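Local atomic coordinates of esterase TesA (Pseudomonas aeruginosa, PDB entry 4JGG), a protein that hydrolyses carboxylic esters as a secreted serine esterase, acting best on Tween detergents and short-chain p-nitrophenyl esters and only weakly on palmitoyl-coenzyme A. Residues 23-28 / 61-66; 76-81 / 115-120; 68-73 / 95-100. One frame throughout, in Å; residues are numbered along the deposited sequence.

Contact 1: residues 23-28 / 61-66; sequences TLLVVG and VNASIS
Thr23 and Val61 meet methyl to methyl, with Thr23 CG2 3.5 Å from Val61 CG2 and the two side chains set at a slant to each other. CG2 of Thr23 stands anti to the backbone N, which presents the methyl rather than the hydroxyl to the valine. Farther along, the leucine tip reaches across the strand gap: Leu25 CD1 comes to 3.7 Å from Val61 O and 3.9 Å from Ala63 CB, the branched chain covering a small partner. Helix 70-84 packs on this face, where Leu80 touches Ala63.

The backbones pair in parallel, strand 23-28 with edge strand 59-62 of the central five-stranded sheet, in the three-layer alpha/beta/alpha fold of SGNH hydrolases. Val26 binds both ways, its N to Val61 O and its O to Ala63 N, the latter 2.7 Å long and running nearly along the C=O axis. Past the regular pairing, Ile65 N still reaches Gly28 O at 3.0 Å, from above the carbonyl plane.

Val26 and Asn62 share the face under helix 43-53, where beta-branched Val26 supplies apolar bulk. The Asn62 amide uses both its ends: ND2 donates to Ser32 O, while Asn62 OD1 accepts Ser64 OG at 2.7 Å in the carbonyl plane. That bond fixes the serine hydroxyl, and Ser64 OG stands 3.6 Å from Val26 CG1. Gly28, without a side chain, lets Ser64 OG come within 3.4 Å of Gly28 CA.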
loop_
_atom_site.group_PDB
_atom_site.type_symbol
_atom_site.label_atom_id
_atom_site.label_comp_id
_atom_site.label_asym_id
_atom_site.label_seq_id
_atom_site.Cartn_x
_atom_site.Cartn_y
_atom_site.Cartn_z
ATOM N N THR A 23 14.644 3.447 8.366
ATOM C CA THR A 23 13.203 3.466 8.584
ATOM C C THR A 23 12.440 3.001 7.358
ATOM O O THR A 23 12.782 3.352 6.216
ATOM C CB THR A 23 12.689 4.867 9.006
ATOM O OG1 THR A 23 13.119 5.141 10.337
ATOM C CG2 THR A 23 11.179 4.914 8.990
ATOM N N LEU A 24 11.406 2.210 7.626
ATOM C CA LEU A 24 10.470 1.719 6.621
ATOM C C LEU A 24 9.139 2.456 6.806
ATOM O O LEU A 24 8.377 2.205 7.747
ATOM C CB LEU A 24 10.277 0.212 6.779
ATOM C CG LEU A 24 9.624 -0.612 5.666
ATOM C CD1 LEU A 24 9.967 -2.081 5.887
ATOM C CD2 LEU A 24 8.129 -0.410 5.622
ATOM N N LEU A 25 8.872 3.390 5.910
ATOM C CA LEU A 25 7.687 4.221 6.040
ATOM C C LEU A 25 6.560 3.605 5.226
ATOM O O LEU A 25 6.730 3.391 4.032
ATOM C CB LEU A 25 7.978 5.612 5.513
ATOM C CG LEU A 25 6.785 6.574 5.435
ATOM C CD1 LEU A 25 6.310 6.992 6.816
ATOM C CD2 LEU A 25 7.176 7.776 4.615
ATOM N N VAL A 26 5.444 3.294 5.886
ATOM C CA VAL A 26 4.224 2.867 5.194
ATOM C C VAL A 26 3.248 4.021 5.070
ATOM O O VAL A 26 2.788 4.573 6.078
ATOM C CB VAL A 26 3.482 1.722 5.918
ATOM C CG1 VAL A 26 2.227 1.311 5.112
ATOM C CG2 VAL A 26 4.400 0.496 6.117
ATOM N N VAL A 27 2.914 4.369 3.835
ATOM C CA VAL A 27 1.954 5.435 3.570
ATOM C C VAL A 27 0.709 4.850 2.898
ATOM O O VAL A 27 0.677 4.674 1.676
ATOM C CB VAL A 27 2.586 6.524 2.681
ATOM C CG1 VAL A 27 1.637 7.724 2.543
ATOM C CG2 VAL A 27 3.935 6.955 3.258
ATOM N N GLY A 28 -0.308 4.540 3.701
ATOM C CA GLY A 28 -1.488 3.862 3.194
ATOM C C GLY A 28 -2.813 4.481 3.608
ATOM O O GLY A 28 -2.868 5.599 4.120
ATOM N N VAL A 61 7.478 2.685 10.511
ATOM C CA VAL A 61 6.650 3.837 10.822
ATOM C C VAL A 61 5.403 3.764 9.944
ATOM O O VAL A 61 5.484 3.932 8.727
ATOM C CB VAL A 61 7.399 5.160 10.566
ATOM C CG1 VAL A 61 6.488 6.349 10.822
ATOM C CG2 VAL A 61 8.655 5.238 11.432
ATOM N N ASN A 62 4.267 3.464 10.565
ATOM C CA ASN A 62 3.001 3.392 9.845
ATOM C C ASN A 62 2.382 4.772 9.798
ATOM O O ASN A 62 2.078 5.348 10.842
ATOM C CB ASN A 62 2.035 2.425 10.536
ATOM C CG ASN A 62 0.839 2.072 9.657
ATOM O OD1 ASN A 62 0.771 2.485 8.500
ATOM N ND2 ASN A 62 -0.102 1.305 10.199
ATOM N N ALA A 63 2.219 5.314 8.597
ATOM C CA ALA A 63 1.597 6.620 8.442
ATOM C C ALA A 63 0.289 6.495 7.665
ATOM O O ALA A 63 -0.069 7.377 6.881
ATOM C CB ALA A 63 2.549 7.580 7.749
ATOM N N SER A 64 -0.428 5.397 7.878
ATOM C CA SER A 64 -1.657 5.142 7.109
ATOM C C SER A 64 -2.890 5.783 7.747
ATOM O O SER A 64 -3.079 5.706 8.966
ATOM C CB SER A 64 -1.855 3.633 6.921
ATOM O OG SER A 64 -0.683 3.068 6.359
ATOM N N ILE A 65 -3.736 6.397 6.915
ATOM C CA ILE A 65 -4.919 7.093 7.400
ATOM C C ILE A 65 -6.152 6.738 6.569
ATOM O O ILE A 65 -6.155 6.885 5.350
ATOM C CB ILE A 65 -4.741 8.616 7.322
ATOM C CG1 ILE A 65 -3.479 9.059 8.077
ATOM C CG2 ILE A 65 -5.979 9.329 7.863
ATOM C CD1 ILE A 65 -3.296 10.569 8.069
ATOM N N SER A 66 -7.205 6.288 7.234
ATOM C CA SER A 66 -8.468 6.036 6.539
ATOM C C SER A 66 -8.913 7.280 5.777
ATOM O O SER A 66 -8.800 8.387 6.282
ATOM C CB SER A 66 -9.552 5.641 7.539
ATOM O OG SER A 66 -9.198 4.432 8.193
#

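Contact 2: residues 76-81 / 115-120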
loop_
_atom_site.group_PDB
_atom_site.type_symbol
_atom_site.label_atom_id
_atom_site.label_comp_id
_atom_site.label_asym_id
_atom_site.label_seq_id
_atom_site.Cartn_x
_atom_site.Cartn_y
_atom_site.Cartn_z
ATOM N N ARG A 76 0.917 15.018 1.655
ATOM C CA ARG A 76 1.471 14.811 3.000
ATOM C C ARG A 76 2.812 14.060 3.043
ATOM O O ARG A 76 3.451 13.981 4.091
ATOM C CB ARG A 76 0.450 14.141 3.938
ATOM C CG ARG A 76 0.090 12.685 3.575
ATOM C CD ARG A 76 -1.047 12.186 4.465
ATOM N NE ARG A 76 -1.422 10.795 4.225
ATOM C CZ ARG A 76 -1.012 9.766 4.963
ATOM N NH1 ARG A 76 -0.186 9.962 5.984
ATOM N NH2 ARG A 76 -1.423 8.543 4.682
ATOM N N LEU A 77 3.256 13.543 1.904
ATOM C CA LEU A 77 4.523 12.809 1.853
ATOM C C LEU A 77 5.787 13.653 2.143
ATOM O O LEU A 77 6.657 13.224 2.908
ATOM C CB LEU A 77 4.638 12.027 0.528
ATOM C CG LEU A 77 5.955 11.275 0.304
ATOM C CD1 LEU A 77 6.109 10.105 1.264
ATOM C CD2 LEU A 77 6.064 10.813 -1.144
ATOM N N PRO A 78 5.892 14.868 1.570
ATOM C CA PRO A 78 7.126 15.637 1.802
ATOM C C PRO A 78 7.464 15.831 3.286
ATOM O O PRO A 78 8.638 15.713 3.668
ATOM C CB PRO A 78 6.830 16.979 1.124
ATOM C CG PRO A 78 5.891 16.581 0.004
ATOM C CD PRO A 78 5.006 15.538 0.606
ATOM N N ALA A 79 6.453 16.108 4.104
ATOM C CA ALA A 79 6.664 16.270 5.539
ATOM C C ALA A 79 7.168 14.975 6.186
ATOM O O ALA A 79 8.006 15.005 7.093
ATOM C CB ALA A 79 5.376 16.738 6.219
ATOM N N LEU A 80 6.608 13.853 5.739
ATOM C CA LEU A 80 6.974 12.518 6.200
ATOM C C LEU A 80 8.400 12.167 5.797
ATOM O O LEU A 80 9.171 11.661 6.612
ATOM C CB LEU A 80 5.995 11.479 5.639
ATOM C CG LEU A 80 4.567 11.459 6.197
ATOM C CD1 LEU A 80 3.662 10.512 5.383
ATOM C CD2 LEU A 80 4.563 11.065 7.670
ATOM N N LEU A 81 8.764 12.462 4.550
ATOM C CA LEU A 81 10.133 12.224 4.090
ATOM C C LEU A 81 11.102 13.065 4.909
ATOM O O LEU A 81 12.127 12.570 5.366
ATOM C CB LEU A 81 10.282 12.541 2.601
ATOM C CG LEU A 81 9.382 11.715 1.674
ATOM C CD1 LEU A 81 9.506 12.183 0.234
ATOM C CD2 LEU A 81 9.747 10.243 1.803
ATOM N N ALA A 115 6.391 8.602 -5.901
ATOM C CA ALA A 115 7.513 7.678 -6.056
ATOM C C ALA A 115 8.764 8.445 -6.436
ATOM O O ALA A 115 9.866 8.111 -6.008
ATOM C CB ALA A 115 7.206 6.604 -7.092
ATOM N N GLN A 116 8.580 9.484 -7.239
ATOM C CA GLN A 116 9.673 10.380 -7.598
ATOM C C GLN A 116 10.251 11.056 -6.365
ATOM O O GLN A 116 11.468 11.102 -6.185
ATOM C CB GLN A 116 9.183 11.431 -8.599
ATOM C CG GLN A 116 10.271 12.319 -9.170
ATOM C CD GLN A 116 10.518 13.554 -8.330
ATOM O OE1 GLN A 116 9.621 14.039 -7.643
ATOM N NE2 GLN A 116 11.743 14.073 -8.382
ATOM N N LYS A 117 9.375 11.579 -5.511
ATOM C CA LYS A 117 9.818 12.356 -4.358
ATOM C C LYS A 117 10.503 11.470 -3.322
ATOM O O LYS A 117 11.489 11.876 -2.705
ATOM C CB LYS A 117 8.644 13.098 -3.725
ATOM C CG LYS A 117 8.189 14.334 -4.481
ATOM C CD LYS A 117 7.004 14.966 -3.772
ATOM C CE LYS A 117 6.393 16.126 -4.559
ATOM N NZ LYS A 117 7.317 17.281 -4.676
ATOM N N ALA A 118 9.976 10.265 -3.129
ATOM C CA ALA A 118 10.601 9.302 -2.219
ATOM C C ALA A 118 11.986 8.882 -2.707
ATOM O O ALA A 118 12.953 8.872 -1.937
ATOM C CB ALA A 118 9.711 8.090 -2.030
ATOM N N ARG A 119 12.077 8.527 -3.984
ATOM C CA ARG A 119 13.357 8.198 -4.599
ATOM C C ARG A 119 14.322 9.380 -4.480
ATOM O O ARG A 119 15.516 9.191 -4.255
ATOM C CB ARG A 119 13.156 7.830 -6.072
ATOM C CG ARG A 119 14.441 7.703 -6.870
ATOM C CD ARG A 119 14.142 7.705 -8.364
ATOM N NE ARG A 119 13.880 9.054 -8.877
ATOM C CZ ARG A 119 13.361 9.302 -10.076
ATOM N NH1 ARG A 119 13.029 8.296 -10.874
ATOM N NH2 ARG A 119 13.160 10.550 -10.476
ATOM N N ALA A 120 13.799 10.594 -4.629
ATOM C CA ALA A 120 14.614 11.809 -4.495
ATOM C C ALA A 120 15.196 12.004 -3.088
ATOM O O ALA A 120 16.230 12.658 -2.922
ATOM C CB ALA A 120 13.809 13.049 -4.917
#
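Leu81 lays its CD1 methyl on the backbone of helix 104-121, 3.6 Å from Lys117 O, while its other branch, CD2, faces Ala118 CB at 4.4 Å. With CG anti to its carbonyl carbon (chi1 -60°), the leucine carries both methyls into the gap between the helices. Ala118 suits its place because its single methyl allows the leucine to settle against the main chain, and the same alanine also packs on Val125 of the sheet.

One turn earlier Leu77 points the same way, and its CD2 touches Lys117 CB at 4.3 Å. The two leucines, four residues apart, thus form one apolar strip. Toward the outer side, Pro78 and the aliphatic part of Lys117 close the seam: Pro78 CG meets Lys117 CD at 4.3 Å. The lysine runs extended as far as CE and then bends at its last torsion (chi4 -66°), a residue type able to give methylenes to the seam while its ammonium stays at the periphery. Pro78 has no N-H to give to the preceding turn, and the helix is kinked there.

No hydrogen bond crosses between the two segments. Their axes approach to 10.3 Å and run nearly parallel, 14° apart, as expected of neighbouring helices that each lead into a parallel strand, here 88-92 and 124-128, on one side of the sheet in an alpha/beta/alpha sandwich.

Contact 3: residues 68-73 / 95-100; sequences DTSAGG and GNDGLR
Asp97 grips Ser70, in the first turn of helix 70-84, with both carboxylate oxygens, and its neighbour Asn96 is the asparagine of the SGNH-family signature, which in relatives helps form the oxyanion hole.

The carboxylate makes the main polar link. Asp97 OD1 uses its syn lone pair to accept Ser70 N at 3.0 Å, and Asp97 OD2 takes Ser70 OG at 2.6 Å, also from the syn side but 30° out of the carboxylate plane. An acid suits a helix start, where the first N-H groups point out of the end and, with the helix dipole, would probably stabilise a negative charge. Gln106 also donates to OD2, and Asn110 binds Ser70 OG, so helix 104-121 steadies the pair.

The Asn96 side-chain amide donates a hydrogen bond: Asn96 ND2 points almost straight at Asp68 O, 2.7 Å away with an angle of 173°, and the acceptor lies in the amide plane. This bond helps fix the rotation of the amide close to Ser30, the nucleophile by similarity. The Asp68 carboxylate is engaged in a salt bridge with Arg76.

Two waters bridge the segments. One donates to Asp68 O and accepts from Asn96 N; the other accepts from Ala71 N and donates to Asp97 OD2.

Thr69 is the N-cap, Thr69 OG1 accepting from Gly72 N at 3.1 Å. The hydroxyl sits between the backbone N and carbonyl carbon (chi1 53°), turned back to its own helix, while the methyl is turned to Arg100: Thr69 CG2 stands 3.1 Å above one face of the guanidinium, offset toward its rim.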
loop_
_atom_site.group_PDB
_atom_site.type_symbol
_atom_site.label_atom_id
_atom_site.label_comp_id
_atom_site.label_asym_id
_atom_site.label_seq_id
_atom_site.Cartn_x
_atom_site.Cartn_y
_atom_site.Cartn_z
ATOM N N ASP A 68 -7.703 8.335 2.890
ATOM C CA ASP A 68 -6.648 8.973 2.101
ATOM C C ASP A 68 -6.714 8.576 0.622
ATOM O O ASP A 68 -7.194 7.498 0.281
ATOM C CB ASP A 68 -5.266 8.679 2.696
ATOM C CG ASP A 68 -4.246 9.772 2.393
ATOM O OD1 ASP A 68 -4.643 10.889 2.016
ATOM O OD2 ASP A 68 -3.030 9.517 2.547
ATOM N N THR A 69 -6.228 9.459 -0.239
ATOM C CA THR A 69 -6.280 9.275 -1.685
ATOM C C THR A 69 -4.888 9.510 -2.235
ATOM O O THR A 69 -4.011 9.940 -1.505
ATOM C CB THR A 69 -7.196 10.334 -2.348
ATOM O OG1 THR A 69 -6.779 11.647 -1.943
ATOM C CG2 THR A 69 -8.656 10.128 -1.979
ATOM N N SER A 70 -4.683 9.266 -3.528
ATOM C CA SER A 70 -3.369 9.534 -4.119
ATOM C C SER A 70 -2.987 11.008 -3.973
ATOM O O SER A 70 -1.833 11.336 -3.705
ATOM C CB SER A 70 -3.318 9.106 -5.589
ATOM O OG SER A 70 -4.189 9.899 -6.374
ATOM N N ALA A 71 -3.960 11.901 -4.124
ATOM C CA ALA A 71 -3.676 13.328 -3.968
ATOM C C ALA A 71 -3.309 13.653 -2.526
ATOM O O ALA A 71 -2.395 14.434 -2.278
ATOM C CB ALA A 71 -4.856 14.161 -4.426
ATOM N N GLY A 72 -4.018 13.050 -1.577
ATOM C CA GLY A 72 -3.750 13.275 -0.163
ATOM C C GLY A 72 -2.385 12.762 0.278
ATOM O O GLY A 72 -1.665 13.437 1.018
ATOM N N GLY A 73 -2.015 11.577 -0.186
ATOM C CA GLY A 73 -0.714 11.019 0.137
ATOM C C GLY A 73 0.416 11.858 -0.442
ATOM O O GLY A 73 1.454 12.065 0.204
ATOM N N GLY A 95 -6.766 3.110 -3.685
ATOM C CA GLY A 95 -7.951 2.302 -3.487
ATOM C C GLY A 95 -9.163 3.191 -3.378
ATOM O O GLY A 95 -10.243 2.869 -3.877
ATOM N N ASN A 96 -8.989 4.335 -2.717
ATOM C CA ASN A 96 -10.080 5.304 -2.614
ATOM C C ASN A 96 -10.339 6.034 -3.913
ATOM O O ASN A 96 -11.481 6.286 -4.250
ATOM C CB ASN A 96 -9.863 6.279 -1.452
ATOM C CG ASN A 96 -10.103 5.618 -0.113
ATOM O OD1 ASN A 96 -11.095 4.910 0.057
ATOM N ND2 ASN A 96 -9.173 5.799 0.831
ATOM N N ASP A 97 -9.286 6.337 -4.663
ATOM C CA ASP A 97 -9.469 6.962 -5.970
ATOM C C ASP A 97 -10.378 6.107 -6.844
ATOM O O ASP A 97 -11.217 6.625 -7.561
ATOM C CB ASP A 97 -8.137 7.160 -6.692
ATOM C CG ASP A 97 -7.189 8.075 -5.932
ATOM O OD1 ASP A 97 -7.031 7.889 -4.709
ATOM O OD2 ASP A 97 -6.627 8.987 -6.565
ATOM N N GLY A 98 -10.201 4.794 -6.802
ATOM C CA GLY A 98 -11.033 3.914 -7.602
ATOM C C GLY A 98 -12.430 3.746 -7.048
ATOM O O GLY A 98 -13.423 3.762 -7.779
ATOM N N LEU A 99 -12.514 3.573 -5.740
ATOM C CA LEU A 99 -13.779 3.333 -5.082
ATOM C C LEU A 99 -14.696 4.549 -5.240
ATOM O O LEU A 99 -15.926 4.424 -5.189
ATOM C CB LEU A 99 -13.531 3.036 -3.608
ATOM C CG LEU A 99 -14.669 2.432 -2.802
ATOM C CD1 LEU A 99 -14.845 0.983 -3.177
ATOM C CD2 LEU A 99 -14.368 2.585 -1.315
ATOM N N ARG A 100 -14.083 5.715 -5.445
ATOM C CA ARG A 100 -14.798 6.972 -5.646
ATOM C C ARG A 100 -15.091 7.290 -7.106
ATOM O O ARG A 100 -15.814 8.232 -7.401
ATOM C CB ARG A 100 -13.990 8.138 -5.082
ATOM C CG ARG A 100 -13.854 8.138 -3.583
ATOM C CD ARG A 100 -13.197 9.408 -3.126
ATOM N NE ARG A 100 -12.467 9.179 -1.895
ATOM C CZ ARG A 100 -11.851 10.120 -1.191
ATOM N NH1 ARG A 100 -11.870 11.388 -1.594
ATOM N NH2 ARG A 100 -11.214 9.782 -0.073
HETATM O O HOH W 1 -6.464 5.223 -1.426
HETATM O O HOH W 2 -6.492 11.565 -5.542
#

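In the fold
Arg76, in segment 76-81 of contact 2 though not touching 115-120, links that contact to the other two. Arg76 NH1 lies 2.7 Å from Ala63 O of contact 1, probably as a hydrogen bond, and Arg76 NE forms a 2.7 Å salt bridge with Asp68 OD2 of contact 3. The centres of contacts 1 and 2 are about 12 Å apart, those of contacts 2 and 3 about 17 Å. Helix 70-84 takes part in contacts 2 and 3, its N-terminal end nearer the probable active site. The side chain of Asn96 is about 5 Å from that of Ser30, the probable nucleophile, and the side chain of Ser64 about 8 Å from that of Ser30; contact 2 lies away from the site.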